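Local coordinates for SusD superfamily protein (Bacteroides fragilis, PDB 3L22) that probably binds glycans at the cell surface for uptake across the outer membrane, as SusD-family lipoproteins do, and carries zinc ions in the crystal, at residues 27-32 against 196-201; 44-49 against 320-325; 22-27 against 96-101; 36-41 against 85-90. One frame throughout, in Å; residues are numbered along the deposited sequence.

Interaction 1 (27-32 against 196-201); sequences GLYAAI and THATQA. With ZN (zinc ion), chain B.
Tyr29, midway along the helical segment 27-32, looks onto the corner where the chain leaves a short helix at Thr196, runs extended through His197 and Ala198, and starts the next helix just after Thr199. The CA atoms of Tyr29 and His197 are 7.8 Å apart, a gap bridged mostly by the tyrosine side chain. With CG anti to its carbonyl carbon (chi1 -70°), Tyr29 sends its ring past the corner, the carbonyl oxygen Thr196 O sitting over one face, 3.7 Å from CD1. The phenol oxygen is what ties the segments together: Ala198 N donates to Tyr29 OH over 2.9 Å in a nearly straight bond, 172° at the hydrogen. Tyr29 OH is also hydrogen-bonded to Glu119 OE1, so it is gripped twice. The rings of Tyr29 and His197 lie almost parallel, 10° between planes, yet are slid so far apart that they barely overlap; Tyr29 CE2 stands over the rim of the imidazole, 4.0 Å from His197 CD2. The imidazole binds zinc through ND1 at 2.0 Å, and Glu119 OE2 with two waters makes up the rest of the metal shell. Tyr29 is thus a second-shell residue, steadying the carboxylate ligand while lying beside the histidine ligand. On the far side of the imidazole, His197 NE2 is held by Asn26 OD1 of the same helix as Tyr29, which fixes the ring's rotation. Helix 113-131 packs against this corner through Val123 on Tyr29 and Phe122 on Ala198, while Phe251 of strand 249-253 also touches the Tyr29 ring.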
# COMPACT_ATOMS: atom_id res chain seq x y z
N GLY A 27 -9.23 10.50 -13.90
CA GLY A 27 -8.56 11.52 -13.07
C GLY A 27 -8.50 11.13 -11.59
O GLY A 27 -7.59 11.56 -10.89
N LEU A 28 -9.46 10.33 -11.11
CA LEU A 28 -9.40 9.85 -9.71
C LEU A 28 -8.22 8.93 -9.51
O LEU A 28 -7.46 9.06 -8.53
CB LEU A 28 -10.73 9.16 -9.31
CG LEU A 28 -12.02 9.96 -9.55
CD1 LEU A 28 -13.27 9.19 -9.05
CD2 LEU A 28 -11.93 11.35 -8.88
N TYR A 29 -8.01 8.02 -10.46
CA TYR A 29 -6.88 7.12 -10.40
C TYR A 29 -5.56 7.90 -10.55
O TYR A 29 -4.58 7.56 -9.89
CB TYR A 29 -6.96 6.04 -11.49
CG TYR A 29 -8.04 5.03 -11.26
CD1 TYR A 29 -7.89 4.04 -10.31
CD2 TYR A 29 -9.24 5.08 -11.97
CE1 TYR A 29 -8.91 3.10 -10.08
CE2 TYR A 29 -10.25 4.15 -11.75
CZ TYR A 29 -10.07 3.17 -10.79
OH TYR A 29 -11.08 2.23 -10.59
N ALA A 30 -5.54 8.94 -11.38
CA ALA A 30 -4.34 9.78 -11.52
C ALA A 30 -4.09 10.50 -10.21
O ALA A 30 -2.95 10.61 -9.79
CB ALA A 30 -4.40 10.80 -12.75
N ALA A 31 -5.16 10.96 -9.56
CA ALA A 31 -5.01 11.78 -8.35
C ALA A 31 -4.38 11.03 -7.19
O ALA A 31 -3.73 11.64 -6.35
CB ALA A 31 -6.35 12.38 -7.92
N ILE A 32 -4.57 9.71 -7.11
CA ILE A 32 -3.91 8.95 -6.05
C ILE A 32 -2.49 8.52 -6.40
O ILE A 32 -1.78 8.02 -5.52
CB ILE A 32 -4.67 7.69 -5.55
CG1 ILE A 32 -4.96 6.72 -6.66
CG2 ILE A 32 -5.87 8.07 -4.72
CD1 ILE A 32 -5.32 5.37 -6.12
N THR A 196 -5.59 -1.78 -13.92
CA THR A 196 -5.47 -0.35 -13.64
C THR A 196 -6.78 0.32 -13.21
O THR A 196 -6.74 1.46 -12.76
CB THR A 196 -4.89 0.40 -14.83
OG1 THR A 196 -5.85 0.40 -15.90
CG2 THR A 196 -3.55 -0.29 -15.29
N HIS A 197 -7.92 -0.37 -13.33
CA HIS A 197 -9.17 0.02 -12.65
C HIS A 197 -9.41 -0.96 -11.53
O HIS A 197 -8.95 -2.11 -11.61
CB HIS A 197 -10.40 -0.02 -13.59
CG HIS A 197 -10.44 1.09 -14.59
ND1 HIS A 197 -11.59 1.44 -15.27
CD2 HIS A 197 -9.48 1.93 -15.04
CE1 HIS A 197 -11.35 2.45 -16.08
NE2 HIS A 197 -10.07 2.77 -15.96
N ALA A 198 -10.12 -0.52 -10.50
CA ALA A 198 -10.54 -1.38 -9.40
C ALA A 198 -11.50 -2.47 -9.85
O ALA A 198 -12.56 -2.20 -10.42
CB ALA A 198 -11.20 -0.55 -8.26
N THR A 199 -11.10 -3.71 -9.60
CA THR A 199 -11.92 -4.89 -9.79
C THR A 199 -12.52 -5.32 -8.45
O THR A 199 -12.15 -4.80 -7.39
CB THR A 199 -11.08 -6.04 -10.32
OG1 THR A 199 -9.92 -6.23 -9.47
CG2 THR A 199 -10.67 -5.78 -11.79
N GLN A 200 -13.43 -6.29 -8.50
CA GLN A 200 -13.91 -6.91 -7.29
C GLN A 200 -12.74 -7.47 -6.49
O GLN A 200 -12.68 -7.27 -5.26
CB GLN A 200 -14.93 -8.01 -7.61
CG GLN A 200 -16.19 -7.42 -8.24
CD GLN A 200 -17.30 -8.42 -8.40
OE1 GLN A 200 -17.41 -9.36 -7.60
NE2 GLN A 200 -18.11 -8.25 -9.46
N ALA A 201 -11.78 -8.11 -7.16
CA ALA A 201 -10.54 -8.60 -6.47
C ALA A 201 -9.77 -7.50 -5.75
O ALA A 201 -9.31 -7.70 -4.63
CB ALA A 201 -9.62 -9.30 -7.47
ZN ZN B . -13.43 0.74 -14.91
O HOH W 1 -13.36 -1.14 -15.40
O HOH W 2 -15.01 1.76 -16.15

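Interaction 2 (44-49 against 320-325); sequences KSYLVF and QWVPIF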
# COMPACT_ATOMS: atom_id res chain seq x y z
N LYS A 44 6.45 9.19 -3.84
CA LYS A 44 7.02 9.33 -2.51
C LYS A 44 6.16 8.73 -1.38
O LYS A 44 6.73 8.23 -0.41
CB LYS A 44 7.36 10.81 -2.19
CG LYS A 44 8.62 11.30 -2.95
CD LYS A 44 9.00 12.75 -2.63
CE LYS A 44 9.53 12.90 -1.20
NZ LYS A 44 9.76 14.31 -0.90
N SER A 45 4.84 8.81 -1.46
CA SER A 45 3.98 8.27 -0.38
C SER A 45 3.91 6.75 -0.35
O SER A 45 3.69 6.15 0.71
CB SER A 45 2.59 8.93 -0.38
OG SER A 45 2.73 10.35 -0.16
N TYR A 46 4.24 6.09 -1.47
CA TYR A 46 4.43 4.65 -1.45
C TYR A 46 5.78 4.32 -0.85
O TYR A 46 5.90 3.43 -0.01
CB TYR A 46 4.36 4.16 -2.87
CG TYR A 46 4.43 2.67 -3.20
CD1 TYR A 46 3.29 1.90 -3.27
CD2 TYR A 46 5.63 2.07 -3.53
CE1 TYR A 46 3.32 0.56 -3.65
CE2 TYR A 46 5.69 0.73 -3.92
CZ TYR A 46 4.52 -0.00 -4.01
OH TYR A 46 4.57 -1.28 -4.48
N LEU A 47 6.82 5.05 -1.29
CA LEU A 47 8.15 4.92 -0.73
C LEU A 47 8.17 5.13 0.79
O LEU A 47 8.99 4.52 1.49
CB LEU A 47 9.11 5.92 -1.41
CG LEU A 47 9.51 5.52 -2.83
CD1 LEU A 47 9.84 6.74 -3.72
CD2 LEU A 47 10.62 4.49 -2.81
N VAL A 48 7.28 5.99 1.29
CA VAL A 48 7.13 6.20 2.72
C VAL A 48 6.97 4.89 3.48
O VAL A 48 7.60 4.72 4.51
CB VAL A 48 5.96 7.18 3.04
CG1 VAL A 48 5.41 6.96 4.47
CG2 VAL A 48 6.42 8.59 2.82
N PHE A 49 6.16 3.97 2.96
CA PHE A 49 5.91 2.72 3.67
C PHE A 49 7.12 1.77 3.71
O PHE A 49 7.27 1.03 4.69
CB PHE A 49 4.59 2.07 3.24
CG PHE A 49 3.42 2.96 3.55
CD1 PHE A 49 3.00 3.14 4.87
CD2 PHE A 49 2.80 3.69 2.55
CE1 PHE A 49 1.94 4.00 5.18
CE2 PHE A 49 1.73 4.54 2.86
CZ PHE A 49 1.31 4.69 4.18
N GLN A 320 7.93 2.17 -15.02
CA GLN A 320 7.52 0.99 -14.28
C GLN A 320 6.27 1.28 -13.45
O GLN A 320 6.20 2.30 -12.74
CB GLN A 320 8.64 0.45 -13.41
CG GLN A 320 9.79 -0.14 -14.24
CD GLN A 320 11.10 -0.39 -13.45
OE1 GLN A 320 11.74 0.55 -12.92
NE2 GLN A 320 11.51 -1.65 -13.41
N TRP A 321 5.29 0.39 -13.56
CA TRP A 321 4.06 0.50 -12.78
C TRP A 321 4.31 0.23 -11.28
O TRP A 321 5.22 -0.52 -10.92
CB TRP A 321 3.04 -0.50 -13.29
CG TRP A 321 2.48 -0.22 -14.67
CD1 TRP A 321 3.02 0.59 -15.65
CD2 TRP A 321 1.33 -0.82 -15.24
NE1 TRP A 321 2.22 0.57 -16.76
CE2 TRP A 321 1.18 -0.30 -16.54
CE3 TRP A 321 0.39 -1.74 -14.76
CZ2 TRP A 321 0.15 -0.70 -17.39
CZ3 TRP A 321 -0.65 -2.13 -15.63
CH2 TRP A 321 -0.76 -1.59 -16.91
N VAL A 322 3.52 0.90 -10.43
CA VAL A 322 3.57 0.73 -9.01
C VAL A 322 2.54 -0.35 -8.66
O VAL A 322 1.34 -0.15 -8.87
CB VAL A 322 3.28 2.05 -8.30
CG1 VAL A 322 3.29 1.90 -6.72
CG2 VAL A 322 4.32 3.10 -8.78
N PRO A 323 3.00 -1.52 -8.19
CA PRO A 323 2.11 -2.62 -7.82
C PRO A 323 1.50 -2.44 -6.42
O PRO A 323 2.23 -2.41 -5.40
CB PRO A 323 3.05 -3.81 -7.85
CG PRO A 323 4.36 -3.27 -7.39
CD PRO A 323 4.41 -1.85 -7.91
N ILE A 324 0.18 -2.31 -6.36
CA ILE A 324 -0.52 -2.14 -5.07
C ILE A 324 -0.89 -3.51 -4.50
O ILE A 324 -0.53 -3.82 -3.39
CB ILE A 324 -1.77 -1.24 -5.24
CG1 ILE A 324 -1.36 0.16 -5.78
CG2 ILE A 324 -2.57 -1.11 -3.95
CD1 ILE A 324 -0.38 0.95 -4.93
N PHE A 325 -1.62 -4.31 -5.26
CA PHE A 325 -2.01 -5.66 -4.88
C PHE A 325 -1.60 -6.65 -5.96
O PHE A 325 -1.93 -6.47 -7.15
CB PHE A 325 -3.54 -5.78 -4.74
CG PHE A 325 -4.17 -4.82 -3.77
CD1 PHE A 325 -3.65 -4.64 -2.49
CD2 PHE A 325 -5.32 -4.13 -4.13
CE1 PHE A 325 -4.25 -3.79 -1.61
CE2 PHE A 325 -5.92 -3.27 -3.27
CZ PHE A 325 -5.39 -3.09 -2.00
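Val322 pushes one methyl, CG1, into the flat of the Tyr46 ring. The two side chains come from opposite directions, and the methyl lands over the ring centre, 3.4 Å from the centroid and 14° off the normal: a close CH-pi contact in which the valine is the bump and the aromatic face the seat. The nearest ring atom, Tyr46 CE1, is 3.3 Å from Val322 CG1, so the fit is tight. Val322 presents this branch because CG1 is anti to the backbone N. Ile324 fills the next hollow along, its CD1 slipping past the ring obliquely to within 3.9 Å of Tyr46 CE1. Between these two, the phenol oxygen drops against Pro323, with Tyr46 OH 3.5 Å from the ring carbon Pro323 CD. The strand carrying these residues, 322-326, pairs antiparallel with 249-253 and is broken by a classic beta bulge, where Ile324 and Phe325 both face Phe251. Just before the bulge, the carbonyl of Pro323 is turned to the helix: Tyr46 OH donates to Pro323 O over 2.8 Å; the acceptor lies at the ring's edge, near its plane, while the donor is tilted 27° from the plane of the carbonyl. The tyrosine reaches that far by holding CG anti to its backbone N (chi1 -176°), which drives the ring straight out from helix 44-52 like a peg. Leu267 of helix 267-271 and Glu392 of a loop also touch the peg, and all four residues that meet here are buried.

Interaction 3 (22-27 against 96-101); sequences EATLNG and NTFLQS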
# COMPACT_ATOMS: atom_id res chain seq x y z
N GLU A 22 -16.00 9.17 -17.76
CA GLU A 22 -14.84 8.33 -17.67
C GLU A 22 -13.53 9.11 -17.61
O GLU A 22 -12.63 8.68 -16.94
CB GLU A 22 -14.84 7.33 -18.81
CG GLU A 22 -15.92 6.31 -18.60
CD GLU A 22 -16.10 5.35 -19.76
OE1 GLU A 22 -15.23 5.33 -20.62
OE2 GLU A 22 -17.12 4.61 -19.78
N ALA A 23 -13.42 10.26 -18.29
CA ALA A 23 -12.24 11.08 -18.19
C ALA A 23 -12.04 11.53 -16.74
O ALA A 23 -10.92 11.54 -16.24
CB ALA A 23 -12.33 12.35 -19.14
N THR A 24 -13.13 11.92 -16.09
CA THR A 24 -13.04 12.35 -14.70
C THR A 24 -12.74 11.18 -13.81
O THR A 24 -11.93 11.31 -12.90
CB THR A 24 -14.32 13.07 -14.25
OG1 THR A 24 -14.61 14.08 -15.21
CG2 THR A 24 -14.15 13.71 -12.88
N LEU A 25 -13.31 10.02 -14.10
CA LEU A 25 -13.02 8.80 -13.32
C LEU A 25 -11.54 8.44 -13.41
O LEU A 25 -10.87 8.19 -12.38
CB LEU A 25 -13.86 7.61 -13.80
CG LEU A 25 -13.62 6.23 -13.17
CD1 LEU A 25 -13.76 6.30 -11.72
CD2 LEU A 25 -14.58 5.21 -13.74
N ASN A 26 -11.00 8.45 -14.62
CA ASN A 26 -9.54 8.25 -14.77
C ASN A 26 -8.72 9.29 -14.03
O ASN A 26 -7.65 8.97 -13.55
CB ASN A 26 -9.12 8.11 -16.23
CG ASN A 26 -9.56 6.75 -16.80
OD1 ASN A 26 -9.37 5.68 -16.16
ND2 ASN A 26 -10.18 6.79 -17.98
N GLY A 27 -9.23 10.50 -13.90
CA GLY A 27 -8.56 11.52 -13.07
C GLY A 27 -8.50 11.13 -11.59
O GLY A 27 -7.59 11.56 -10.89
N ASN A 96 -15.47 12.82 -3.95
CA ASN A 96 -16.71 13.35 -3.38
C ASN A 96 -17.48 14.15 -4.46
O ASN A 96 -18.70 13.98 -4.63
CB ASN A 96 -16.43 14.26 -2.18
CG ASN A 96 -15.73 13.53 -1.01
OD1 ASN A 96 -15.68 12.32 -1.00
ND2 ASN A 96 -15.18 14.29 -0.04
N THR A 97 -16.74 14.99 -5.20
CA THR A 97 -17.29 15.79 -6.29
C THR A 97 -17.75 14.95 -7.47
O THR A 97 -18.85 15.16 -7.96
CB THR A 97 -16.28 16.83 -6.75
OG1 THR A 97 -15.85 17.51 -5.57
CG2 THR A 97 -16.92 17.84 -7.75
N PHE A 98 -16.94 14.00 -7.88
CA PHE A 98 -17.33 13.05 -8.91
C PHE A 98 -18.65 12.37 -8.56
O PHE A 98 -19.55 12.35 -9.39
CB PHE A 98 -16.25 11.99 -9.13
CG PHE A 98 -16.63 10.90 -10.11
CD1 PHE A 98 -16.45 11.08 -11.47
CD2 PHE A 98 -17.07 9.67 -9.67
CE1 PHE A 98 -16.78 10.08 -12.38
CE2 PHE A 98 -17.39 8.65 -10.56
CZ PHE A 98 -17.24 8.85 -11.91
N LEU A 99 -18.77 11.83 -7.33
CA LEU A 99 -20.00 11.14 -6.94
C LEU A 99 -21.20 12.06 -6.97
O LEU A 99 -22.27 11.64 -7.37
CB LEU A 99 -19.89 10.47 -5.56
CG LEU A 99 -18.89 9.31 -5.43
CD1 LEU A 99 -18.68 8.94 -3.95
CD2 LEU A 99 -19.36 8.10 -6.25
N GLN A 100 -21.05 13.31 -6.56
CA GLN A 100 -22.17 14.22 -6.59
C GLN A 100 -22.56 14.58 -8.03
O GLN A 100 -23.73 14.63 -8.34
CB GLN A 100 -21.87 15.48 -5.81
CG GLN A 100 -23.01 16.49 -5.80
CD GLN A 100 -22.74 17.58 -4.78
OE1 GLN A 100 -22.94 17.38 -3.57
NE2 GLN A 100 -22.18 18.70 -5.24
N SER A 101 -21.57 14.84 -8.88
CA SER A 101 -21.87 15.11 -10.29
C SER A 101 -22.50 13.91 -10.99
O SER A 101 -23.44 14.07 -11.75
CB SER A 101 -20.59 15.51 -11.03
OG SER A 101 -20.10 16.71 -10.46
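Phe98 of helix 79-103 enters helix 18-33 as a knob into a hole: its ring is received among Ile21, Thr24, Leu25 and Leu28, spaced one and two turns along the receiving helix. The two helices run roughly antiparallel here, in the helical body of a SusD-family protein whose sequence belongs to the TPR clan. With CG anti to the backbone N (chi1 175°), Phe98 extends straight toward its partner, and the ring presents its edge to Thr24, CD1 lying 3.8 Å from Thr24 CG2. Thr24 is turned to suit. Its methyl, anti to the backbone N, slides alongside the aromatic rim, whereas OG1 folds back along its own helix to hydrogen-bond Arg20 O, so the polar atom is satisfied away from the ring. Leu25 offers chiefly its root, because its CG also sits anti to N (chi1 176°) and carries the branched end toward Tyr116 and Glu119 of helix 113-131, the latter a zinc ligand. Ala120 of that third helix touches the Phe98 ring as well. The tip of the ring is placed against Leu25, where Phe98 CZ stands 4.1 Å from Leu25 CB and Phe98 CE1 is 3.9 Å from Leu25 N.

Interaction 4 (36-41 against 85-90); sequences GTKSLM and WTYAYL
Lys38 lays the root of its side chain over one face of the Tyr87 ring, CB standing 3.9 Å from the centroid and 27° off the normal in a CH-pi contact shifted toward the hydroxyl end. The next methylene follows the rim, with Lys38 CG 3.4 Å from Tyr87 OH. At that point the lysine chain bends (chi2 -72°) and leads its amino group away from the ring, toward Asp83 on the same helix as Tyr87, in a long and weak ion pair. Thr86 CG2 backs the opposite face of the ring, which is therefore sandwiched between aliphatic groups. Deeper in, Leu40 leans on the helix backbone itself: CD2 comes within 3.7 Å of Ala88 N, and CD1 lies 4.2 Å from Tyr87 CB. At the outer margin a water joins the segments, 3.0 Å from Thr37 OG1 and 2.8 Å from Tyr87 OH. The loop that supplies these groups connects helix 18-33 to helix 44-52, and it is fixed at several points. Backbone bonds join Leu40 to Lys33 and Met41 to Ile32, Ser39 OG holds Lys44 N, and the carbonyls of Gly36 and Thr37 take the side-chain amides of Asn262 and Gln265. Ala88 also touches Leu131 of helix 113-131. Away from the zinc sites, this contact is graded packing: a buried leucine inside, a methylene-on-ring layer next, and a hydrated polar fringe outside. Direct attachment is thus mainly apolar, with the polar link between loop and tyrosine running through a water.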
# COMPACT_ATOMS: atom_id res chain seq x y z
N GLY A 36 1.82 16.48 -11.95
CA GLY A 36 3.00 16.96 -12.65
C GLY A 36 4.14 17.40 -11.75
O GLY A 36 5.30 17.39 -12.21
N THR A 37 3.84 17.82 -10.52
CA THR A 37 4.88 18.32 -9.61
C THR A 37 5.02 17.60 -8.29
O THR A 37 6.04 17.71 -7.67
CB THR A 37 4.67 19.81 -9.33
OG1 THR A 37 3.29 20.01 -8.97
CG2 THR A 37 5.00 20.69 -10.62
N LYS A 38 4.02 16.83 -7.86
CA LYS A 38 4.04 16.16 -6.55
C LYS A 38 3.59 14.72 -6.77
O LYS A 38 3.05 14.40 -7.84
CB LYS A 38 3.10 16.88 -5.59
CG LYS A 38 3.52 18.36 -5.27
CD LYS A 38 4.75 18.37 -4.38
CE LYS A 38 5.20 19.78 -3.99
NZ LYS A 38 6.15 19.60 -2.85
N SER A 39 3.86 13.87 -5.79
CA SER A 39 3.50 12.48 -5.91
C SER A 39 2.78 12.00 -4.67
O SER A 39 2.94 12.55 -3.56
CB SER A 39 4.73 11.65 -6.25
OG SER A 39 5.73 11.66 -5.24
N LEU A 40 1.95 10.97 -4.85
CA LEU A 40 1.33 10.28 -3.74
C LEU A 40 1.72 8.79 -3.84
O LEU A 40 2.91 8.46 -3.73
CB LEU A 40 -0.17 10.61 -3.66
CG LEU A 40 -0.96 10.23 -2.40
CD1 LEU A 40 -0.55 11.10 -1.20
CD2 LEU A 40 -2.47 10.39 -2.65
N MSE A 41 0.77 7.89 -4.06
CA MSE A 41 1.06 6.45 -4.07
C MSE A 41 1.77 5.98 -5.33
O MSE A 41 2.19 4.83 -5.39
CB MSE A 41 -0.23 5.68 -3.88
CG MSE A 41 -0.99 6.09 -2.66
SE MSE A 41 0.03 6.35 -0.98
CE MSE A 41 0.79 4.53 -0.85
N TRP A 85 -0.73 14.46 2.98
CA TRP A 85 -1.98 15.05 3.45
C TRP A 85 -2.73 15.80 2.33
O TRP A 85 -3.88 15.49 2.02
CB TRP A 85 -1.71 16.00 4.62
CG TRP A 85 -2.94 16.42 5.34
CD1 TRP A 85 -3.71 17.50 5.05
CD2 TRP A 85 -3.55 15.77 6.47
NE1 TRP A 85 -4.78 17.55 5.91
CE2 TRP A 85 -4.70 16.51 6.80
CE3 TRP A 85 -3.25 14.63 7.22
CZ2 TRP A 85 -5.54 16.17 7.86
CZ3 TRP A 85 -4.07 14.28 8.27
CH2 TRP A 85 -5.21 15.07 8.59
N THR A 86 -2.07 16.80 1.76
CA THR A 86 -2.67 17.62 0.75
C THR A 86 -3.16 16.79 -0.43
O THR A 86 -4.30 16.94 -0.82
CB THR A 86 -1.68 18.69 0.27
OG1 THR A 86 -1.32 19.50 1.39
CG2 THR A 86 -2.29 19.61 -0.84
N TYR A 87 -2.34 15.85 -0.94
CA TYR A 87 -2.76 15.14 -2.17
C TYR A 87 -3.75 14.00 -1.92
O TYR A 87 -4.57 13.74 -2.79
CB TYR A 87 -1.54 14.76 -3.05
CG TYR A 87 -0.99 16.03 -3.64
CD1 TYR A 87 -0.00 16.76 -2.97
CD2 TYR A 87 -1.51 16.56 -4.80
CE1 TYR A 87 0.45 17.97 -3.47
CE2 TYR A 87 -1.09 17.77 -5.30
CZ TYR A 87 -0.11 18.45 -4.64
OH TYR A 87 0.32 19.62 -5.14
N ALA A 88 -3.69 13.36 -0.75
CA ALA A 88 -4.73 12.42 -0.35
C ALA A 88 -6.09 13.12 -0.27
O ALA A 88 -7.05 12.62 -0.81
CB ALA A 88 -4.41 11.69 0.99
N TYR A 89 -6.15 14.27 0.40
CA TYR A 89 -7.42 14.99 0.55
C TYR A 89 -7.89 15.59 -0.75
O TYR A 89 -9.11 15.64 -0.97
CB TYR A 89 -7.38 16.04 1.72
CG TYR A 89 -7.67 15.38 3.05
CD1 TYR A 89 -8.97 14.95 3.37
CD2 TYR A 89 -6.65 15.09 3.95
CE1 TYR A 89 -9.23 14.27 4.55
CE2 TYR A 89 -6.91 14.45 5.15
CZ TYR A 89 -8.20 14.04 5.45
OH TYR A 89 -8.44 13.39 6.64
N LEU A 90 -6.96 16.03 -1.62
CA LEU A 90 -7.35 16.42 -2.97
C LEU A 90 -8.00 15.26 -3.72
O LEU A 90 -9.05 15.43 -4.35
CB LEU A 90 -6.18 16.92 -3.82
CG LEU A 90 -5.79 18.38 -3.68
CD1 LEU A 90 -4.40 18.62 -4.38
CD2 LEU A 90 -6.94 19.33 -4.24
O HOH W 3 0.55 19.32 -7.93

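Interactions 3, 1, 4 and 2 follow one another along the N-terminal part of the chain, as helix 18-33, the loop after it and helix 44-52 each find a distant partner. Interactions 1 and 3 share helix 18-33, their centres about 12 Å apart, and their segments overlap at Gly27. Interactions 3 and 4 use two positions on helix 79-103, about 17 Å apart between centres. Interaction 4 touches interaction 2 where Leu40 O meets Ser45 N, and interaction 2 alone brings in a segment from the SusD-family part of the sequence, strand 322-326. Together they tie the N-terminal helices to a zinc site, to one another and to the later half of the chain.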